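Long-range contacts in 3'-5'-exonuclease (Saccharomyces cerevisiae, PDB 3E2V), which incises double-stranded DNA and degrades it from the 3' end, probably using magnesium, as a TatD-type metallo-dependent hydrolase: residues 18-23 / 303-308; 41-46 / 354-359; 92-97 / 175-180. All blocks are in the same frame, centred on the assembly; numbering follows the deposited sequence.

Interaction 1: 18-23 / 303-308; sequences GLNLTD and DAPWCE. With MG (magnesium ion), chain E.
Asn20 and Asp303 meet in a buried polar contact beside the magnesium ion, where the loop leaving strand 18-19 lies against the loop that follows strand 298-300. The amide of Asn20 is the hub. Its ND2 donates to Asp303 OD1 at 3.1 Å and to Ala304 O at 3.0 Å, with a weak third bond to Asp303 O. OD1 of Asp303 lies almost in the amide plane, yet the amide comes to it from above the carboxylate, whose plane is turned 74° from that of the amide. With CG beside the backbone N (chi1 -59°), the Asn20 amide lies on the same side as the main-chain N-H, and Ala304 O accepts from both Asn20 N, at 3.0 Å, and ND2. An asparagine suits this place because its other end accepts: OD1 takes bonds from Thr58 OG1 and from a water bound to the magnesium. Asp303 OD1 binds the ion directly at 2.2 Å, so Asn20 is a second-shell residue that probably helps to hold this oxygen in place. Farther out, the Asp23 side chain packs on Pro305, CG of which sits over the centre of the Trp306 ring, and one water joins Asp23 OD1 to Trp306 NE1. Asp23 OD2 is held by Met25 N. With His253, Asp303 forms the protein part of the magnesium site, placed after the last barrel strand as in other metallo-dependent hydrolases of the TIM-barrel class.

Interaction 2: 41-46 / 354-359; sequences VKLLER and KGRNEP
Arg46 and Glu358 form a buried salt bridge between helix 40-49 and the loop after strand 351-353. The arginine grips the carboxylate side-on: Arg46 NE meets the syn lone pair of Glu358 OE1 at 2.7 Å in an almost straight bond (176°), while Arg46 NH2 reaches Glu358 OE2 at 2.9 Å from 30° out of the carboxylate plane. A bend at chi3 (-73°) brings Arg46 NE round to Glu358 OE1. From the same face of the carboxylate, Arg356 NH2 also donates to Glu358 OE2, at 3.1 Å. Arg46 NH2 and Arg356 NH2 are thereby only 3.4 Å apart, a repulsion probably offset by Glu358 and by Asp39, which bridges to both arginines. A water links Glu358 OE1 to Leu43 O. An alanine in place of Glu358 would probably leave the two arginines facing each other with Asp39 as their remaining shared counter-charge. The apolar contacts belong to Leu43, whose branched end serves two neighbours: CD1 lies against the aliphatic part and carboxyl carbon of Glu358, and CD2 touches Pro359 CG at 3.6 Å. Leu43 and the compact proline ring cross at about a right angle. The helix thus faces the loop leading to helix 362-373, with Met352 of strand 351-353 touching both Arg46 and Glu358.

Interaction 3: 92-97 / 175-180; sequences CCVNEF and EMQKVF
Phe97 and Phe180 lie with their ring planes nearly parallel, 8° apart, but offset, with little of either ring over the other. The centroids are 4.6 Å apart, and Phe180 CD1 sits over the Phe97 face toward its rim. The slide brings Phe97 CB over the face of Phe180, 3.7 Å from the ring centroid, in a CH-pi contact. The two side chains run past each other in opposite directions. On the other face of Phe180 lies Val179 CG1, while Met176 SD is at its edge. Val94 completes the contact as a short branched wedge: Val94 CG1 rests on Phe180 CB at 3.8 Å, and CG2 turns to the helix backbone and Met176 CB. Flexible and unbranched at CB, Met176 bends at chi2 and chi3, and its CE methyl comes to 3.6 Å from Val94 O and near Asn95 OD1. The amide nitrogen of Asn95 bonds instead to Asn120. Phe97 also packs on Leu138 and Leu141 of helix 132-149, and Phe180 on Ala134. The arrangement is an apolar contact in the TIM-barrel fold between a 3-10 segment in the loop after strand 82-87 and helix 174-187, which follows strand 156-165.

In the fold
Interactions 1 and 2 adjoin, their centres about 9 Å apart: Asn357 N meets Pro305 O and Asn357 ND2 meets Trp306 O, each at 2.9 Å and each probably a hydrogen bond. The loop around 354-359 therefore backs the loop that carries Asp303, although the Pro359 side chain remains about 13 Å from the magnesium. Interaction 3 lies apart, its centre about 23 Å from that of interaction 1 and about 32 Å from that of interaction 2, on the other side of the chain's centre from interaction 2. Its tie to the metal site is indirect: the Val94 side chain is about 10 Å from that of Glu161, a magnesium-binding residue that does not hold the ion in this chain.

Interaction 1: 18-23 / 303-308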
loop_
_atom_site.group_PDB
_atom_site.type_symbol
_atom_site.label_atom_id
_atom_site.label_comp_id
_atom_site.label_asym_id
_atom_site.label_seq_id
_atom_site.Cartn_x
_atom_site.Cartn_y
_atom_site.Cartn_z
ATOM N N GLY A 18 3.225 -2.268 -3.213
ATOM C CA GLY A 18 3.487 -1.138 -2.328
ATOM C C GLY A 18 4.593 -0.237 -2.817
ATOM O O GLY A 18 5.659 -0.150 -2.197
ATOM N N LEU A 19 4.351 0.451 -3.922
ATOM C CA LEU A 19 5.344 1.350 -4.446
ATOM C C LEU A 19 4.933 2.809 -4.191
ATOM O O LEU A 19 3.948 3.298 -4.752
ATOM C CB LEU A 19 5.543 1.074 -5.941
ATOM C CG LEU A 19 6.504 2.003 -6.700
ATOM C CD1 LEU A 19 7.859 2.082 -6.009
ATOM C CD2 LEU A 19 6.698 1.514 -8.112
ATOM N N ASN A 20 5.677 3.510 -3.335
ATOM C CA ASN A 20 5.314 4.903 -3.036
ATOM C C ASN A 20 5.994 5.838 -4.019
ATOM O O ASN A 20 6.885 6.614 -3.656
ATOM C CB ASN A 20 5.727 5.243 -1.609
ATOM C CG ASN A 20 5.073 4.346 -0.599
ATOM O OD1 ASN A 20 3.893 4.505 -0.283
ATOM N ND2 ASN A 20 5.854 3.386 -0.062
ATOM N N LEU A 21 5.598 5.732 -5.283
ATOM C CA LEU A 21 6.316 6.405 -6.362
ATOM C C LEU A 21 6.244 7.923 -6.316
ATOM O O LEU A 21 7.126 8.596 -6.860
ATOM C CB LEU A 21 5.824 5.874 -7.703
ATOM C CG LEU A 21 6.783 6.160 -8.862
ATOM C CD1 LEU A 21 8.120 5.425 -8.705
ATOM C CD2 LEU A 21 6.121 5.796 -10.184
ATOM N N THR A 22 5.230 8.469 -5.657
ATOM C CA THR A 22 5.174 9.921 -5.477
ATOM C C THR A 22 6.113 10.451 -4.393
ATOM O O THR A 22 6.180 11.673 -4.198
ATOM C CB THR A 22 3.765 10.396 -5.117
ATOM O OG1 THR A 22 3.396 9.879 -3.823
ATOM C CG2 THR A 22 2.762 9.953 -6.162
ATOM N N ASP A 23 6.812 9.573 -3.663
ATOM C CA ASP A 23 7.641 10.049 -2.573
ATOM C C ASP A 23 8.710 11.020 -3.070
ATOM O O ASP A 23 9.302 10.784 -4.118
ATOM C CB ASP A 23 8.303 8.900 -1.838
ATOM C CG ASP A 23 8.940 9.374 -0.564
ATOM O OD1 ASP A 23 8.241 9.425 0.460
ATOM O OD2 ASP A 23 10.113 9.770 -0.613
ATOM N N ASP A 303 7.440 -1.388 -0.293
ATOM C CA ASP A 303 7.203 -0.111 0.418
ATOM C C ASP A 303 8.257 0.933 0.058
ATOM O O ASP A 303 8.434 1.918 0.794
ATOM C CB ASP A 303 7.090 -0.300 1.945
ATOM C CG ASP A 303 6.225 0.759 2.588
ATOM O OD1 ASP A 303 5.198 1.144 1.973
ATOM O OD2 ASP A 303 6.565 1.204 3.710
ATOM N N ALA A 304 8.922 0.741 -1.085
ATOM C CA ALA A 304 9.970 1.696 -1.500
ATOM C C ALA A 304 9.398 3.132 -1.465
ATOM O O ALA A 304 8.253 3.365 -1.877
ATOM C CB ALA A 304 10.465 1.350 -2.855
ATOM N N PRO A 305 10.169 4.108 -0.975
ATOM C CA PRO A 305 11.593 4.058 -0.642
ATOM C C PRO A 305 11.934 3.552 0.756
ATOM O O PRO A 305 13.108 3.596 1.141
ATOM C CB PRO A 305 12.002 5.525 -0.749
ATOM C CG PRO A 305 10.803 6.243 -0.183
ATOM C CD PRO A 305 9.597 5.457 -0.737
ATOM N N TRP A 306 10.928 3.119 1.511
ATOM C CA TRP A 306 11.096 2.621 2.877
ATOM C C TRP A 306 11.402 1.132 2.891
ATOM O O TRP A 306 11.401 0.469 1.846
ATOM C CB TRP A 306 9.800 2.870 3.660
ATOM C CG TRP A 306 9.250 4.246 3.407
ATOM C CD1 TRP A 306 8.080 4.568 2.764
ATOM C CD2 TRP A 306 9.863 5.482 3.770
ATOM N NE1 TRP A 306 7.930 5.931 2.716
ATOM C CE2 TRP A 306 9.008 6.520 3.324
ATOM C CE3 TRP A 306 11.051 5.819 4.439
ATOM C CZ2 TRP A 306 9.308 7.877 3.519
ATOM C CZ3 TRP A 306 11.348 7.171 4.636
ATOM C CH2 TRP A 306 10.476 8.180 4.176
ATOM N N CYS A 307 11.710 0.622 4.085
ATOM C CA CYS A 307 11.782 -0.821 4.334
ATOM C C CYS A 307 12.923 -1.556 3.638
ATOM O O CYS A 307 12.800 -2.740 3.290
ATOM C CB CYS A 307 10.431 -1.484 4.058
ATOM S SG CYS A 307 9.086 -0.837 5.106
ATOM N N GLU A 308 14.054 -0.865 3.478
ATOM C CA GLU A 308 15.280 -1.533 3.007
ATOM C C GLU A 308 15.594 -2.705 3.932
ATOM O O GLU A 308 15.509 -2.573 5.145
ATOM C CB GLU A 308 16.450 -0.547 3.008
ATOM C CG GLU A 308 17.733 -1.099 2.423
ATOM C CD GLU A 308 18.921 -0.152 2.579
ATOM O OE1 GLU A 308 18.784 0.915 3.236
ATOM O OE2 GLU A 308 20.015 -0.494 2.063
HETATM MG MG MG E . 3.410 1.881 3.122
HETATM O O HOH W 1 2.635 2.776 1.439
HETATM O O HOH W 2 6.314 7.614 1.013
HETATM O O HOH W 3 4.449 3.641 3.390
HETATM O O HOH W 4 4.057 1.331 4.944
HETATM O O HOH W 5 1.520 2.767 4.635
#

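Interaction 2: 41-46 / 354-359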
loop_
_atom_site.group_PDB
_atom_site.type_symbol
_atom_site.label_atom_id
_atom_site.label_comp_id
_atom_site.label_asym_id
_atom_site.label_seq_id
_atom_site.Cartn_x
_atom_site.Cartn_y
_atom_site.Cartn_z
ATOM N N VAL A 41 12.102 7.213 -13.948
ATOM C CA VAL A 41 12.076 6.378 -15.153
ATOM C C VAL A 41 13.219 5.345 -15.109
ATOM O O VAL A 41 12.980 4.156 -15.327
ATOM C CB VAL A 41 12.001 7.207 -16.473
ATOM C CG1 VAL A 41 12.200 6.314 -17.678
ATOM C CG2 VAL A 41 10.653 7.908 -16.567
ATOM N N LYS A 42 14.430 5.771 -14.749
ATOM C CA LYS A 42 15.544 4.820 -14.560
ATOM C C LYS A 42 15.277 3.818 -13.428
ATOM O O LYS A 42 15.646 2.636 -13.521
ATOM C CB LYS A 42 16.877 5.546 -14.327
ATOM C CG LYS A 42 17.459 6.088 -15.620
ATOM C CD LYS A 42 18.655 6.970 -15.339
ATOM C CE LYS A 42 19.099 7.720 -16.588
ATOM N NZ LYS A 42 20.132 6.960 -17.329
ATOM N N LEU A 43 14.616 4.291 -12.379
ATOM C CA LEU A 43 14.167 3.430 -11.313
ATOM C C LEU A 43 13.280 2.308 -11.858
ATOM O O LEU A 43 13.418 1.142 -11.461
ATOM C CB LEU A 43 13.388 4.247 -10.282
ATOM C CG LEU A 43 12.816 3.460 -9.116
ATOM C CD1 LEU A 43 13.214 4.082 -7.803
ATOM C CD2 LEU A 43 11.314 3.294 -9.264
ATOM N N LEU A 44 12.359 2.663 -12.747
ATOM C CA LEU A 44 11.458 1.668 -13.318
ATOM C C LEU A 44 12.206 0.716 -14.241
ATOM O O LEU A 44 11.888 -0.473 -14.271
ATOM C CB LEU A 44 10.267 2.349 -14.006
ATOM C CG LEU A 44 9.329 3.104 -13.044
ATOM C CD1 LEU A 44 8.399 4.064 -13.793
ATOM C CD2 LEU A 44 8.513 2.163 -12.135
ATOM N N GLU A 45 13.194 1.229 -14.963
ATOM C CA GLU A 45 14.076 0.387 -15.780
ATOM C C GLU A 45 14.845 -0.627 -14.927
ATOM O O GLU A 45 14.966 -1.805 -15.304
ATOM C CB GLU A 45 15.017 1.261 -16.628
ATOM C CG GLU A 45 14.248 2.075 -17.665
ATOM C CD GLU A 45 15.076 3.115 -18.418
ATOM O OE1 GLU A 45 16.249 3.356 -18.063
ATOM O OE2 GLU A 45 14.524 3.686 -19.385
ATOM N N ARG A 46 15.352 -0.197 -13.770
ATOM C CA ARG A 46 16.035 -1.107 -12.840
ATOM C C ARG A 46 15.080 -2.201 -12.364
ATOM O O ARG A 46 15.449 -3.383 -12.310
ATOM C CB ARG A 46 16.612 -0.369 -11.632
ATOM C CG ARG A 46 17.803 0.502 -11.974
ATOM C CD ARG A 46 18.455 1.043 -10.737
ATOM N NE ARG A 46 17.709 2.104 -10.039
ATOM C CZ ARG A 46 17.733 3.389 -10.385
ATOM N NH1 ARG A 46 18.377 3.791 -11.487
ATOM N NH2 ARG A 46 17.063 4.274 -9.653
ATOM N N LYS A 354 22.083 5.194 -1.878
ATOM C CA LYS A 354 22.231 4.535 -0.577
ATOM C C LYS A 354 21.134 5.010 0.369
ATOM O O LYS A 354 20.896 6.215 0.490
ATOM C CB LYS A 354 23.617 4.808 0.029
ATOM C CG LYS A 354 24.763 4.265 -0.820
ATOM C CD LYS A 354 26.118 4.502 -0.170
ATOM C CE LYS A 354 27.255 3.920 -1.015
ATOM N NZ LYS A 354 27.182 2.428 -1.166
ATOM N N GLY A 355 20.451 4.061 1.006
ATOM C CA GLY A 355 19.387 4.378 1.949
ATOM C C GLY A 355 18.002 4.533 1.346
ATOM O O GLY A 355 17.030 4.621 2.090
ATOM N N ARG A 356 17.908 4.556 0.021
ATOM C CA ARG A 356 16.623 4.728 -0.661
ATOM C C ARG A 356 16.235 3.393 -1.286
ATOM O O ARG A 356 16.841 2.943 -2.272
ATOM C CB ARG A 356 16.698 5.820 -1.741
ATOM C CG ARG A 356 15.364 6.113 -2.437
ATOM C CD ARG A 356 15.536 7.123 -3.561
ATOM N NE ARG A 356 16.148 6.508 -4.743
ATOM C CZ ARG A 356 16.230 7.061 -5.955
ATOM N NH1 ARG A 356 15.744 8.281 -6.200
ATOM N NH2 ARG A 356 16.811 6.378 -6.947
ATOM N N ASN A 357 15.216 2.751 -0.714
ATOM C CA ASN A 357 14.792 1.459 -1.253
ATOM C C ASN A 357 14.102 1.622 -2.609
ATOM O O ASN A 357 13.632 2.714 -2.947
ATOM C CB ASN A 357 13.909 0.728 -0.238
ATOM C CG ASN A 357 13.802 -0.752 -0.520
ATOM O OD1 ASN A 357 14.626 -1.330 -1.245
ATOM N ND2 ASN A 357 12.768 -1.373 0.034
ATOM N N GLU A 358 14.068 0.547 -3.401
ATOM C CA GLU A 358 13.476 0.589 -4.730
ATOM C C GLU A 358 12.666 -0.660 -5.037
ATOM O O GLU A 358 12.922 -1.718 -4.445
ATOM C CB GLU A 358 14.557 0.728 -5.806
ATOM C CG GLU A 358 15.416 1.976 -5.681
ATOM C CD GLU A 358 16.205 2.274 -6.951
ATOM O OE1 GLU A 358 16.115 1.490 -7.915
ATOM O OE2 GLU A 358 16.945 3.288 -6.973
ATOM N N PRO A 359 11.719 -0.555 -5.986
ATOM C CA PRO A 359 10.961 -1.758 -6.388
ATOM C C PRO A 359 11.833 -2.883 -6.969
ATOM O O PRO A 359 11.417 -4.057 -6.931
ATOM C CB PRO A 359 9.959 -1.222 -7.430
ATOM C CG PRO A 359 10.549 0.090 -7.898
ATOM C CD PRO A 359 11.258 0.661 -6.694
HETATM O O HOH W 6 14.042 -0.057 -8.968
#

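Interaction 3: 92-97 / 175-180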
loop_
_atom_site.group_PDB
_atom_site.type_symbol
_atom_site.label_atom_id
_atom_site.label_comp_id
_atom_site.label_asym_id
_atom_site.label_seq_id
_atom_site.Cartn_x
_atom_site.Cartn_y
_atom_site.Cartn_z
ATOM N N CYS A 92 -3.122 9.099 8.369
ATOM C CA CYS A 92 -2.213 10.277 8.467
ATOM C C CYS A 92 -2.940 11.563 8.172
ATOM O O CYS A 92 -2.571 12.638 8.650
ATOM C CB CYS A 92 -1.070 10.227 7.412
ATOM S SG CYS A 92 -1.607 10.221 5.617
ATOM N N CYS A 93 -3.943 11.462 7.313
ATOM C CA CYS A 93 -4.335 12.596 6.507
ATOM C C CYS A 93 -5.819 12.876 6.571
ATOM O O CYS A 93 -6.325 13.715 5.813
ATOM C CB CYS A 93 -3.881 12.333 5.070
ATOM S SG CYS A 93 -2.029 12.151 4.933
ATOM N N VAL A 94 -6.515 12.193 7.485
ATOM C CA VAL A 94 -7.973 12.348 7.554
ATOM C C VAL A 94 -8.415 13.744 7.970
ATOM O O VAL A 94 -9.576 14.102 7.782
ATOM C CB VAL A 94 -8.657 11.255 8.425
ATOM C CG1 VAL A 94 -8.586 9.888 7.734
ATOM C CG2 VAL A 94 -8.059 11.208 9.827
ATOM N N ASN A 95 -7.503 14.540 8.527
ATOM C CA ASN A 95 -7.870 15.917 8.868
ATOM C C ASN A 95 -8.289 16.716 7.635
ATOM O O ASN A 95 -8.976 17.731 7.762
ATOM C CB ASN A 95 -6.730 16.653 9.584
ATOM C CG ASN A 95 -6.541 16.208 11.022
ATOM O OD1 ASN A 95 -7.287 15.382 11.530
ATOM N ND2 ASN A 95 -5.536 16.786 11.692
ATOM N N GLU A 96 -7.880 16.274 6.451
ATOM C CA GLU A 96 -8.293 16.981 5.235
ATOM C C GLU A 96 -9.808 16.910 4.989
ATOM O O GLU A 96 -10.345 17.729 4.252
ATOM C CB GLU A 96 -7.501 16.558 4.014
ATOM C CG GLU A 96 -7.857 15.239 3.453
ATOM C CD GLU A 96 -7.415 15.118 2.007
ATOM O OE1 GLU A 96 -7.225 13.994 1.555
ATOM O OE2 GLU A 96 -7.244 16.148 1.319
ATOM N N PHE A 97 -10.487 15.934 5.593
ATOM C CA PHE A 97 -11.952 15.902 5.537
ATOM C C PHE A 97 -12.574 17.016 6.362
ATOM O O PHE A 97 -13.747 17.333 6.165
ATOM C CB PHE A 97 -12.502 14.575 6.048
ATOM C CG PHE A 97 -12.269 13.421 5.106
ATOM C CD1 PHE A 97 -12.929 13.342 3.886
ATOM C CD2 PHE A 97 -11.381 12.411 5.450
ATOM C CE1 PHE A 97 -12.717 12.276 3.016
ATOM C CE2 PHE A 97 -11.168 11.329 4.607
ATOM C CZ PHE A 97 -11.823 11.255 3.381
ATOM N N GLU A 175 -10.516 9.241 17.088
ATOM C CA GLU A 175 -11.910 9.393 16.670
ATOM C C GLU A 175 -11.991 9.801 15.189
ATOM O O GLU A 175 -12.833 9.292 14.418
ATOM C CB GLU A 175 -12.613 10.436 17.550
ATOM C CG GLU A 175 -12.773 10.065 19.042
ATOM C CD GLU A 175 -11.458 10.009 19.841
ATOM O OE1 GLU A 175 -10.509 10.789 19.580
ATOM O OE2 GLU A 175 -11.370 9.162 20.759
ATOM N N MET A 176 -11.112 10.709 14.769
ATOM C CA MET A 176 -11.102 11.125 13.361
ATOM C C MET A 176 -10.689 9.962 12.456
ATOM O O MET A 176 -11.247 9.784 11.364
ATOM C CB MET A 176 -10.178 12.312 13.154
ATOM C CG MET A 176 -10.765 13.664 13.612
ATOM S SD MET A 176 -12.071 14.366 12.534
ATOM C CE MET A 176 -11.155 14.603 11.008
ATOM N N GLN A 177 -9.728 9.161 12.912
ATOM C CA GLN A 177 -9.317 7.991 12.130
ATOM C C GLN A 177 -10.471 7.014 11.966
ATOM O O GLN A 177 -10.749 6.531 10.862
ATOM C CB GLN A 177 -8.128 7.285 12.778
ATOM C CG GLN A 177 -6.827 8.084 12.736
ATOM C CD GLN A 177 -5.630 7.252 13.166
ATOM O OE1 GLN A 177 -5.648 6.013 13.064
ATOM N NE2 GLN A 177 -4.578 7.925 13.622
ATOM N N LYS A 178 -11.133 6.684 13.069
ATOM C CA LYS A 178 -12.190 5.670 13.016
ATOM C C LYS A 178 -13.345 6.149 12.145
ATOM O O LYS A 178 -13.865 5.393 11.311
ATOM C CB LYS A 178 -12.680 5.336 14.430
ATOM C CG LYS A 178 -11.678 4.499 15.216
ATOM C CD LYS A 178 -12.040 4.459 16.709
ATOM C CE LYS A 178 -13.195 3.542 17.006
ATOM N NZ LYS A 178 -13.601 3.750 18.447
ATOM N N VAL A 179 -13.768 7.398 12.336
ATOM C CA VAL A 179 -14.916 7.894 11.570
ATOM C C VAL A 179 -14.648 7.902 10.058
ATOM O O VAL A 179 -15.484 7.443 9.272
ATOM C CB VAL A 179 -15.370 9.292 12.032
ATOM C CG1 VAL A 179 -16.487 9.800 11.141
ATOM C CG2 VAL A 179 -15.863 9.226 13.466
ATOM N N PHE A 180 -13.489 8.416 9.653
ATOM C CA PHE A 180 -13.214 8.554 8.222
ATOM C C PHE A 180 -12.704 7.286 7.545
ATOM O O PHE A 180 -12.839 7.151 6.342
ATOM C CB PHE A 180 -12.408 9.827 7.949
ATOM C CG PHE A 180 -13.228 11.055 8.157
ATOM C CD1 PHE A 180 -14.221 11.381 7.236
ATOM C CD2 PHE A 180 -13.107 11.806 9.321
ATOM C CE1 PHE A 180 -15.053 12.498 7.445
ATOM C CE2 PHE A 180 -13.941 12.913 9.549
ATOM C CZ PHE A 180 -14.911 13.249 8.626
#